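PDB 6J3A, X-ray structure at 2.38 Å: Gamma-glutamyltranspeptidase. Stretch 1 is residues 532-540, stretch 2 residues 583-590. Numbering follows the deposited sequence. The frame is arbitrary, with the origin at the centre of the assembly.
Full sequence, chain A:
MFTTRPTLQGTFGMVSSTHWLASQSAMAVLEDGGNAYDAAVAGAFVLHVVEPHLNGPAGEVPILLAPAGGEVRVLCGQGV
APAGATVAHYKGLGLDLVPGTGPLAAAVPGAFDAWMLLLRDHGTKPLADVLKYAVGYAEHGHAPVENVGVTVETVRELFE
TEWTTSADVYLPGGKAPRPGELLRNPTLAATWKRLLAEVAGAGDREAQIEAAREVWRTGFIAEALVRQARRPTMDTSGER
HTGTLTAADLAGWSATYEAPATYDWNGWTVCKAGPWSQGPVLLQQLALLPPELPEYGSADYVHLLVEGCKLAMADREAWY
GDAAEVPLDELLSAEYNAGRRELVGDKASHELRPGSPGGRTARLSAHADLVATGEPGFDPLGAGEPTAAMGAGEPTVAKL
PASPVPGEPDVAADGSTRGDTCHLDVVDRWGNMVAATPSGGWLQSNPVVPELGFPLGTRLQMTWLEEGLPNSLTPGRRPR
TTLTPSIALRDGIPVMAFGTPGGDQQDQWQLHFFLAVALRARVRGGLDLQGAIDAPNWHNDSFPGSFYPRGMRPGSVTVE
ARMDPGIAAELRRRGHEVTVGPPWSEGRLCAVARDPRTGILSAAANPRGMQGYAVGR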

# COMPACT_ATOMS: atom_id res chain seq x y z
N ALA A 532 5.28 -2.31 14.23
CA ALA A 532 5.12 -1.32 15.30
C ALA A 532 3.81 -0.55 15.13
O ALA A 532 3.10 -0.34 16.10
CB ALA A 532 6.31 -0.37 15.33
N ILE A 533 3.50 -0.16 13.90
CA ILE A 533 2.24 0.52 13.60
C ILE A 533 1.01 -0.36 13.84
O ILE A 533 0.06 0.07 14.48
CB ILE A 533 2.21 1.01 12.14
CG1 ILE A 533 3.22 2.16 11.98
CG2 ILE A 533 0.80 1.46 11.76
CD1 ILE A 533 3.34 2.74 10.59
N ASP A 534 1.03 -1.58 13.28
CA ASP A 534 -0.00 -2.60 13.52
C ASP A 534 -0.21 -2.87 15.00
O ASP A 534 -1.34 -3.09 15.42
CB ASP A 534 0.34 -3.94 12.85
CG ASP A 534 0.00 -3.98 11.35
OD1 ASP A 534 -0.18 -2.92 10.71
OD2 ASP A 534 -0.05 -5.11 10.82
N ALA A 535 0.87 -2.84 15.78
CA ALA A 535 0.78 -3.17 17.21
C ALA A 535 -0.40 -2.47 17.89
O ALA A 535 -0.67 -1.29 17.61
CB ALA A 535 2.08 -2.82 17.92
N PRO A 536 -1.11 -3.20 18.77
CA PRO A 536 -2.13 -2.56 19.59
C PRO A 536 -1.59 -1.32 20.27
O PRO A 536 -0.52 -1.37 20.89
CB PRO A 536 -2.48 -3.64 20.63
CG PRO A 536 -2.21 -4.92 19.93
CD PRO A 536 -1.02 -4.65 19.05
N ASN A 537 -2.30 -0.21 20.10
CA ASN A 537 -1.90 1.08 20.66
C ASN A 537 -2.98 1.51 21.66
O ASN A 537 -4.05 0.89 21.74
CB ASN A 537 -1.70 2.11 19.53
CG ASN A 537 -0.64 3.16 19.86
OD1 ASN A 537 -0.43 3.49 21.00
ND2 ASN A 537 0.04 3.68 18.84
N TRP A 538 -2.66 2.54 22.44
CA TRP A 538 -3.53 3.01 23.53
C TRP A 538 -3.24 4.48 23.81
O TRP A 538 -2.24 5.01 23.36
CB TRP A 538 -3.28 2.20 24.81
CG TRP A 538 -1.89 2.45 25.41
CD1 TRP A 538 -1.56 3.33 26.41
CD2 TRP A 538 -0.65 1.86 25.00
NE1 TRP A 538 -0.21 3.30 26.66
CE2 TRP A 538 0.37 2.41 25.80
CE3 TRP A 538 -0.31 0.90 24.02
CZ2 TRP A 538 1.72 2.04 25.66
CZ3 TRP A 538 1.03 0.53 23.89
CH2 TRP A 538 2.02 1.10 24.71
N HIS A 539 -4.11 5.11 24.58
CA HIS A 539 -3.90 6.49 25.08
C HIS A 539 -4.63 6.69 26.38
O HIS A 539 -5.54 5.93 26.69
CB HIS A 539 -4.39 7.53 24.07
CG HIS A 539 -5.89 7.63 23.97
ND1 HIS A 539 -6.60 8.68 24.51
CD2 HIS A 539 -6.80 6.82 23.39
CE1 HIS A 539 -7.89 8.51 24.25
NE2 HIS A 539 -8.03 7.39 23.58
N ASN A 540 -4.24 7.72 27.13
CA ASN A 540 -5.02 8.19 28.28
C ASN A 540 -5.60 9.58 28.03
O ASN A 540 -5.15 10.29 27.13
CB ASN A 540 -4.19 8.14 29.57
CG ASN A 540 -3.25 9.33 29.72
OD1 ASN A 540 -3.66 10.42 30.11
ND2 ASN A 540 -1.97 9.10 29.46
N PRO A 583 -11.08 -2.63 17.78
CA PRO A 583 -9.80 -3.29 17.51
C PRO A 583 -8.82 -2.45 16.70
O PRO A 583 -7.63 -2.45 16.99
CB PRO A 583 -10.21 -4.53 16.68
CG PRO A 583 -11.68 -4.63 16.76
CD PRO A 583 -12.20 -3.28 17.08
N TRP A 584 -9.33 -1.75 15.69
CA TRP A 584 -8.49 -0.98 14.77
C TRP A 584 -8.87 0.50 14.82
O TRP A 584 -9.45 1.02 13.87
CB TRP A 584 -8.65 -1.53 13.35
CG TRP A 584 -8.13 -2.93 13.21
CD1 TRP A 584 -8.86 -4.08 13.25
CD2 TRP A 584 -6.76 -3.33 13.02
NE1 TRP A 584 -8.04 -5.17 13.09
CE2 TRP A 584 -6.75 -4.74 12.95
CE3 TRP A 584 -5.56 -2.63 12.92
CZ2 TRP A 584 -5.57 -5.47 12.76
CZ3 TRP A 584 -4.38 -3.35 12.73
CH2 TRP A 584 -4.40 -4.76 12.65
N SER A 585 -8.52 1.14 15.94
CA SER A 585 -9.00 2.50 16.31
C SER A 585 -7.97 3.50 16.87
O SER A 585 -8.27 4.69 16.93
CB SER A 585 -10.10 2.37 17.36
OG SER A 585 -9.61 1.75 18.54
N GLU A 586 -6.79 3.03 17.28
CA GLU A 586 -5.78 3.87 17.96
C GLU A 586 -4.57 4.09 17.06
O GLU A 586 -3.85 3.14 16.75
CB GLU A 586 -5.31 3.21 19.26
CG GLU A 586 -6.38 3.06 20.33
CD GLU A 586 -6.76 4.38 20.97
OE1 GLU A 586 -7.98 4.63 21.12
OE2 GLU A 586 -5.82 5.14 21.30
N GLY A 587 -4.37 5.32 16.62
CA GLY A 587 -3.17 5.74 15.90
C GLY A 587 -3.41 5.84 14.41
O GLY A 587 -4.05 4.96 13.84
N ARG A 588 -2.93 6.92 13.79
CA ARG A 588 -2.86 7.02 12.33
C ARG A 588 -1.41 7.25 11.93
O ARG A 588 -1.09 8.19 11.20
CB ARG A 588 -3.76 8.11 11.71
CG ARG A 588 -5.05 8.50 12.41
CD ARG A 588 -6.24 7.64 12.06
NE ARG A 588 -6.48 6.72 13.15
CZ ARG A 588 -7.65 6.26 13.56
NH1 ARG A 588 -7.68 5.43 14.59
NH2 ARG A 588 -8.79 6.61 12.98
N LEU A 589 -0.54 6.36 12.39
CA LEU A 589 0.90 6.51 12.21
C LEU A 589 1.37 6.52 10.75
O LEU A 589 0.75 5.89 9.88
CB LEU A 589 1.63 5.45 13.03
CG LEU A 589 1.55 5.83 14.52
CD1 LEU A 589 1.52 4.63 15.45
CD2 LEU A 589 2.71 6.76 14.87
N CYS A 590 2.43 7.27 10.51
CA CYS A 590 3.16 7.28 9.25
C CYS A 590 4.64 7.24 9.58
O CYS A 590 5.05 7.85 10.54
CB CYS A 590 2.88 8.55 8.46
SG CYS A 590 1.14 8.89 8.27
O HOH W 1 -1.23 2.65 16.42

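Stretch 1 begins as the last turn of a helix, leaves helical angles at Ala-535, passes through Pro-536 and enters a strand at Trp-538. Stretch 2 runs alongside it with almost no regular structure. The backbones come close at two places: the CA atoms of Asn-537 and Glu-586 lie 5.5 Å apart, those of Ile-533 and Leu-589 6.3 Å. Since residue numbers rise on one side as they fall on the other, the chains run in opposite senses here. No direct hydrogen bond joins them. At phi/psi 101/135, Gly-587 takes a conformation in which a CB would jam against the carbonyl O of Glu-586, so the backbone angles by themselves call for glycine; an ideal CB there would also sit 3.5 Å from Asn-537 ND2.

A water supplies the polar link. It accepts from Asn-537 ND2 at 2.9 Å and donates to Glu-586 O at 2.7 Å, with a weak bond to Ile-533 O at 3.5 Å, so the end of the helix, the loop and the facing chain share one solvent site. Asn-537 also turns its OD1 back to accept from Trp-538 N at 2.8 Å, although the position of OD1 is less certain.

Packing does the rest. Ile-533 starts sideways, but its m,t rotamer brings the side chain nearer, and CG1 rests 3.8 Å from Leu-589 CB. Leu-589 points toward stretch 1 and also reaches Asn-537, CD1 to ND2 at 3.8 Å. Glu-586, the residue most covered here, packs through its aliphatic part: its CB lies 3.8 Å from Asn-537 CB, and its CG 3.5 Å from Asn-537 O. Its carboxylate continues to the edge of the His-539 ring, where the modelled approach is too tight to interpret. Back at the helix end, the Trp-584 ring brings CZ3 to 4.1 Å from Asp-534 O.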